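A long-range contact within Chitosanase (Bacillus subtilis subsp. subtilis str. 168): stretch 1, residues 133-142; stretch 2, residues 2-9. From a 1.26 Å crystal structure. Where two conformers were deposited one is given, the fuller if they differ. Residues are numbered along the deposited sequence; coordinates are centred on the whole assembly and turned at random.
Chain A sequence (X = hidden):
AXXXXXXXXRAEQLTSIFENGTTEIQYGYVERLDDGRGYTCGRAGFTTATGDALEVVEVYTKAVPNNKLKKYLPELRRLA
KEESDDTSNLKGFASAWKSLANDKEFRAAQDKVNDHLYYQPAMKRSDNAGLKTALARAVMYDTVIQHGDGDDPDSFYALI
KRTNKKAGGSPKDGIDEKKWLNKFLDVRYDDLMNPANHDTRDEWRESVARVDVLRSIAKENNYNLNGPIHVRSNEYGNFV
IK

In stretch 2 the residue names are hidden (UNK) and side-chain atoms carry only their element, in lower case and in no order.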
# COMPACT_ATOMS: atom_id res chain seq x y z
N THR A 133 2.90 -17.29 -7.68
CA THR A 133 1.54 -17.40 -7.17
C THR A 133 0.89 -16.03 -7.07
O THR A 133 1.53 -15.02 -6.78
CB THR A 133 1.47 -18.09 -5.80
OG1 THR A 133 2.07 -17.26 -4.80
CG2 THR A 133 2.14 -19.47 -5.83
N ALA A 134 -0.42 -16.02 -7.31
CA ALA A 134 -1.17 -14.78 -7.16
C ALA A 134 -1.12 -14.28 -5.72
O ALA A 134 -1.04 -13.07 -5.49
CB ALA A 134 -2.62 -14.99 -7.61
N LEU A 135 -1.18 -15.19 -4.74
CA LEU A 135 -1.14 -14.75 -3.35
C LEU A 135 0.18 -14.04 -3.03
O LEU A 135 0.19 -12.98 -2.41
CB LEU A 135 -1.39 -15.91 -2.39
CG LEU A 135 -1.25 -15.55 -0.91
CD1 LEU A 135 -2.20 -14.42 -0.48
CD2 LEU A 135 -1.44 -16.77 -0.03
N ALA A 136 1.30 -14.61 -3.46
CA ALA A 136 2.57 -13.95 -3.18
C ALA A 136 2.63 -12.57 -3.84
O ALA A 136 3.08 -11.60 -3.22
CB ALA A 136 3.75 -14.81 -3.61
N ARG A 137 2.17 -12.47 -5.08
CA ARG A 137 2.13 -11.18 -5.76
C ARG A 137 1.21 -10.20 -5.03
O ARG A 137 1.53 -9.01 -4.92
CB ARG A 137 1.71 -11.35 -7.22
CG ARG A 137 2.77 -12.03 -8.06
CD ARG A 137 2.30 -12.28 -9.48
NE ARG A 137 3.28 -13.06 -10.23
CZ ARG A 137 2.99 -13.82 -11.28
NH1 ARG A 137 1.75 -13.91 -11.73
NH2 ARG A 137 3.96 -14.50 -11.88
N ALA A 138 0.07 -10.68 -4.53
CA ALA A 138 -0.82 -9.82 -3.76
C ALA A 138 -0.17 -9.34 -2.47
O ALA A 138 -0.35 -8.19 -2.06
CB ALA A 138 -2.12 -10.56 -3.46
N VAL A 139 0.59 -10.22 -1.81
CA VAL A 139 1.32 -9.80 -0.62
C VAL A 139 2.34 -8.72 -0.98
O VAL A 139 2.48 -7.73 -0.25
CB VAL A 139 1.97 -11.00 0.08
CG1 VAL A 139 2.86 -10.54 1.23
CG2 VAL A 139 0.91 -11.98 0.58
N MET A 140 3.06 -8.89 -2.09
CA MET A 140 4.02 -7.87 -2.50
C MET A 140 3.33 -6.53 -2.76
O MET A 140 3.84 -5.48 -2.36
CB MET A 140 4.80 -8.30 -3.75
CG MET A 140 5.62 -9.57 -3.61
SD MET A 140 6.82 -9.59 -2.26
CE MET A 140 6.01 -10.74 -1.14
N TYR A 141 2.18 -6.57 -3.43
CA TYR A 141 1.43 -5.37 -3.75
C TYR A 141 1.01 -4.63 -2.48
O TYR A 141 1.22 -3.42 -2.34
CB TYR A 141 0.22 -5.80 -4.58
CG TYR A 141 -0.65 -4.75 -5.25
CD1 TYR A 141 -0.29 -3.40 -5.31
CD2 TYR A 141 -1.85 -5.13 -5.84
CE1 TYR A 141 -1.11 -2.47 -5.93
CE2 TYR A 141 -2.66 -4.21 -6.46
CZ TYR A 141 -2.29 -2.89 -6.50
OH TYR A 141 -3.10 -1.97 -7.13
N ASP A 142 0.44 -5.36 -1.52
CA ASP A 142 0.05 -4.74 -0.26
C ASP A 142 1.27 -4.19 0.47
O ASP A 142 1.21 -3.11 1.08
CB ASP A 142 -0.67 -5.74 0.63
CG ASP A 142 -1.18 -5.10 1.90
OD1 ASP A 142 -2.11 -4.28 1.80
OD2 ASP A 142 -0.63 -5.39 2.99
N UNK A 2 1.61 -10.62 -13.93
CA UNK A 2 1.09 -9.95 -12.76
C UNK A 2 -0.12 -10.66 -12.17
O UNK A 2 -0.16 -11.89 -12.10
N UNK A 3 -1.10 -9.88 -11.74
CA UNK A 3 -2.38 -10.40 -11.27
C UNK A 3 -3.41 -10.22 -12.38
O UNK A 3 -3.46 -9.17 -13.02
c UNK A 3 -2.81 -9.66 -10.01
c UNK A 3 -1.89 -11.29 -8.35
c UNK A 3 -1.87 -9.83 -8.82
c UNK A 3 -2.24 -8.89 -7.69
N UNK A 4 -4.22 -11.26 -12.61
CA UNK A 4 -5.30 -11.13 -13.58
C UNK A 4 -6.39 -10.23 -13.01
O UNK A 4 -6.30 -9.73 -11.89
c UNK A 4 -5.77 -12.50 -14.08
c UNK A 4 -6.56 -13.29 -13.04
n UNK A 4 -6.59 -14.61 -13.21
o UNK A 4 -7.15 -12.74 -12.12
N UNK A 5 -7.45 -10.00 -13.80
CA UNK A 5 -8.48 -9.04 -13.40
C UNK A 5 -9.07 -9.38 -12.03
O UNK A 5 -9.15 -8.52 -11.15
n UNK A 5 -13.65 -7.02 -14.33
c UNK A 5 -9.57 -8.97 -14.46
c UNK A 5 -10.66 -7.96 -14.18
c UNK A 5 -11.54 -7.79 -15.41
c UNK A 5 -12.54 -6.66 -15.25
N UNK A 6 -9.51 -10.63 -11.85
CA UNK A 6 -10.12 -11.01 -10.58
C UNK A 6 -9.11 -11.00 -9.45
O UNK A 6 -9.41 -10.52 -8.35
o UNK A 6 -12.68 -11.37 -11.62
o UNK A 6 -12.36 -13.51 -12.01
c UNK A 6 -12.02 -12.42 -11.50
c UNK A 6 -10.76 -12.40 -10.67
N UNK A 7 -7.92 -11.55 -9.68
CA UNK A 7 -6.91 -11.60 -8.63
C UNK A 7 -6.50 -10.21 -8.18
O UNK A 7 -6.30 -9.96 -6.99
c UNK A 7 -4.86 -14.45 -10.25
c UNK A 7 -5.94 -13.83 -9.39
c UNK A 7 -5.68 -12.37 -9.09
o UNK A 7 -4.13 -13.76 -10.98
n UNK A 7 -4.75 -15.76 -10.18
N UNK A 8 -6.34 -9.29 -9.14
CA UNK A 8 -5.94 -7.92 -8.81
C UNK A 8 -7.02 -7.23 -7.98
O UNK A 8 -6.71 -6.54 -7.00
c UNK A 8 -3.80 -3.84 -10.98
c UNK A 8 -4.95 -5.80 -9.85
c UNK A 8 -5.64 -7.13 -10.08
c UNK A 8 -4.48 -5.19 -11.17
n UNK A 8 -4.76 -2.73 -10.72
N UNK A 9 -8.29 -7.40 -8.36
CA UNK A 9 -9.38 -6.84 -7.58
C UNK A 9 -9.36 -7.39 -6.16
O UNK A 9 -9.49 -6.63 -5.19
c UNK A 9 -13.49 -9.44 -7.50
n UNK A 9 -13.56 -9.25 -6.18
n UNK A 9 -13.35 -8.41 -8.32
c UNK A 9 -13.27 -7.01 -7.94
c UNK A 9 -11.89 -6.60 -7.41
n UNK A 9 -13.56 -10.67 -8.01
c UNK A 9 -10.73 -7.13 -8.24

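Position 2 has no side-chain atoms, only N, CA, C and O, which makes it Gly2. Its carbonyl O accepts from Arg137 NH1 at 2.8 Å, but the N-H...O angle of 127° marks the hydrogen bond as weak. Its N lies over one face of the Arg137 guanidinium.

Position 3 carries four carbons and no heteroatom. One of them bonds to CA, the second is forked, and the remaining two end the branches: this is Leu3. Its CA-to-CB bond points sideways, yet with chi1 at -63° (m) and chi2 at 171° (t) the end of the side chain comes nearer the helix. CD2 lies 3.8 Å from Ala134 CB and 3.8 Å from Arg137 CB, while CD1 lies 4.3 Å from Ala138 CA and 4.2 Å from Tyr141 CD2.

At position 4 there are two carbons, the second bearing one O and one N, the pattern of a short amide, Asn4. It makes no contact with stretch 1. It is the N-cap of the helix that begins at the next position, and its OD1 accepts from the backbone N of position 7 at 2.8 Å, with an angle of 172°.

Position 5 is a row of four carbons ending in N, hence Lys5; its side chain is out of reach of stretch 1. Position 6 has two carbons, the second bearing two O atoms, a carboxylate: Asp6, also without contact.

Position 7 shows three carbons, the third carrying O and N, one carbon longer than Asn4, so Gln7. Its CB points toward stretch 1, and NE2 comes within 3.4 Å of Ala134 CB. OE1 accepts from Asn4 N at 3.0 Å, so the two residues are bonded reciprocally.

Position 8 again has four carbons in a row ending in N: Lys8, one of two deposited conformers. NZ lies 4.0 Å from Tyr141 OH, and CG approaches the tyrosine ring obliquely. Position 9 has three carbons, a nitrogen, then a carbon carrying two more nitrogens, a guanidinium: Arg9, whose CB points away from stretch 1.

The contact is small, burying 354 Å² summed over both sides, and Leu3 contributes the largest share, 79 Å². Its forked end touches residues on successive turns of the helix, Ala134, Arg137, Ala138 and Tyr141. Leu3 CD2 also lies 3.5 Å from Ala134 O. The weak hydrogen bond from Arg137 to Gly2, 135 residues apart in sequence, adds a polar link, while the Asn4-Gln7 pair braces the start of the second helix.

Stretch 2 (2-9) GLNKDQKR
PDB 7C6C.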